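Side-chain contact in metal-dependent phosphohydrolase, HDOD domain-containing (Geobacter sulfurreducens, PDB 3HC1), which is of unknown function but binds a pair of iron ions in an HD-type site and is probably a metal-dependent phosphohydrolase: residues Ile214-His217 with Val223-Lys226. Numbering follows the deposited sequence.
With FE (Fe (III) ion), chain B.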
loop_
_atom_site.group_PDB
_atom_site.type_symbol
_atom_site.label_atom_id
_atom_site.label_comp_id
_atom_site.label_asym_id
_atom_site.label_seq_id
_atom_site.Cartn_x
_atom_site.Cartn_y
_atom_site.Cartn_z
ATOM N N ILE A 214 4.262 -1.677 7.386
ATOM C CA ILE A 214 4.658 -2.950 6.707
ATOM C C ILE A 214 4.777 -4.098 7.736
ATOM O O ILE A 214 4.245 -5.162 7.521
ATOM C CB ILE A 214 5.945 -2.744 5.898
ATOM C CG1 ILE A 214 5.771 -1.694 4.797
ATOM C CG2 ILE A 214 6.435 -4.061 5.232
ATOM C CD1 ILE A 214 7.160 -1.220 4.224
ATOM N N LEU A 215 5.337 -3.812 8.914
ATOM C CA LEU A 215 5.529 -4.819 9.960
ATOM C C LEU A 215 4.247 -5.279 10.646
ATOM O O LEU A 215 4.104 -6.472 10.995
ATOM C CB LEU A 215 6.502 -4.275 11.033
ATOM C CG LEU A 215 6.888 -5.197 12.207
ATOM C CD1 LEU A 215 7.493 -6.522 11.706
ATOM C CD2 LEU A 215 7.854 -4.492 13.188
ATOM N N TYR A 216 3.315 -4.355 10.852
ATOM C CA TYR A 216 2.176 -4.584 11.753
ATOM C C TYR A 216 0.820 -4.674 11.076
ATOM O O TYR A 216 -0.200 -4.834 11.761
ATOM C CB TYR A 216 2.115 -3.490 12.814
ATOM C CG TYR A 216 3.311 -3.366 13.738
ATOM C CD1 TYR A 216 3.690 -4.405 14.591
ATOM C CD2 TYR A 216 4.005 -2.163 13.829
ATOM C CE1 TYR A 216 4.800 -4.248 15.484
ATOM C CE2 TYR A 216 5.084 -1.989 14.708
ATOM C CZ TYR A 216 5.484 -3.024 15.505
ATOM O OH TYR A 216 6.527 -2.782 16.343
ATOM N N HIS A 217 0.802 -4.587 9.745
ATOM C CA HIS A 217 -0.457 -4.460 9.020
ATOM C C HIS A 217 -1.394 -5.634 9.113
ATOM O O HIS A 217 -2.578 -5.460 8.819
ATOM C CB HIS A 217 -0.259 -4.035 7.577
ATOM C CG HIS A 217 0.292 -5.107 6.682
ATOM N ND1 HIS A 217 1.637 -5.216 6.376
ATOM C CD2 HIS A 217 -0.343 -6.040 5.938
ATOM C CE1 HIS A 217 1.809 -6.217 5.531
ATOM N NE2 HIS A 217 0.638 -6.791 5.329
ATOM N N VAL A 223 0.870 -2.920 17.473
ATOM C CA VAL A 223 1.628 -1.676 17.333
ATOM C C VAL A 223 1.960 -1.209 18.794
ATOM O O VAL A 223 1.070 -1.105 19.611
ATOM C CB VAL A 223 0.875 -0.609 16.479
ATOM C CG1 VAL A 223 1.685 0.677 16.324
ATOM C CG2 VAL A 223 0.592 -1.131 15.050
ATOM N N PRO A 224 3.244 -0.971 19.127
ATOM C CA PRO A 224 3.604 -0.659 20.549
ATOM C C PRO A 224 3.472 0.789 20.954
ATOM O O PRO A 224 4.019 1.203 21.980
ATOM C CB PRO A 224 5.063 -1.131 20.650
ATOM C CG PRO A 224 5.600 -0.936 19.264
ATOM C CD PRO A 224 4.440 -0.999 18.269
ATOM N N TYR A 225 2.719 1.560 20.206
ATOM C CA TYR A 225 2.422 2.920 20.573
ATOM C C TYR A 225 0.990 3.343 20.177
ATOM O O TYR A 225 0.342 2.769 19.289
ATOM C CB TYR A 225 3.455 3.861 19.937
ATOM C CG TYR A 225 3.701 3.592 18.455
ATOM C CD1 TYR A 225 2.835 4.100 17.467
ATOM C CD2 TYR A 225 4.829 2.876 18.022
ATOM C CE1 TYR A 225 3.067 3.883 16.088
ATOM C CE2 TYR A 225 5.073 2.681 16.607
ATOM C CZ TYR A 225 4.191 3.176 15.674
ATOM O OH TYR A 225 4.413 2.992 14.312
ATOM N N LYS A 226 0.564 4.427 20.793
ATOM C CA LYS A 226 -0.829 4.838 20.784
ATOM C C LYS A 226 -1.170 5.573 19.506
ATOM O O LYS A 226 -2.238 5.422 18.966
ATOM C CB LYS A 226 -1.074 5.756 22.010
ATOM C CG LYS A 226 -2.505 6.225 22.203
ATOM C CD LYS A 226 -2.571 7.313 23.283
ATOM C CE LYS A 226 -3.989 7.513 23.768
ATOM N NZ LYS A 226 -4.164 8.909 24.261
HETATM FE FE FE B . 0.145 -8.308 3.830
HETATM O O HOH W 1 -1.482 -7.361 3.652
#
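At the C-terminal end of helix 208-216 of this HD-type fold, one residue before the iron ligand His217, Tyr216 packs against Val223 and Pro224 as the chain loops back on its way to helix 229-243. The tyrosine ring presents one face to Val223 CA, which sits 4.2 Å from the ring centroid and only 5° off its normal, a CH-pi contact, while Leu215 CD2 covers the opposite face, nearer its edge than its middle. At the root of the ring, Val223 CG2 comes to 3.6 Å from Tyr216 CB; that methyl reaches the tyrosine because it stands beside the valine's own backbone N, with CG1 anti to that N (chi1 -179°) and turned instead onto a face of the Tyr225 ring. At the far end, Pro224 crosses the tyrosine at about a right angle, its CD 3.6 Å from Tyr216 CZ and 3.4 Å from Tyr216 OH. Val231 of helix 229-243 touches both Tyr216 and Val223, which ties the loop to the next helix. With an alanine at Tyr216, CB would still meet Val223 CG2, but Val223 CA would probably lose the ring face it sits over and a gap would open beside Pro224. His217 sets off away from the loop and binds iron through NE2 at 2.2 Å, sharing the ion with Asp153, His193, His218, Glu249 and a water. Its other nitrogen, ND1, makes a weak hydrogen bond to Ile214 O, bent to 129°, which would help set the imidazole's rotation. Tyr216 thus meets the loop through dispersion and CH-pi contacts, its hydroxyl lying against the proline ring, so the contact depends on shape and close fit.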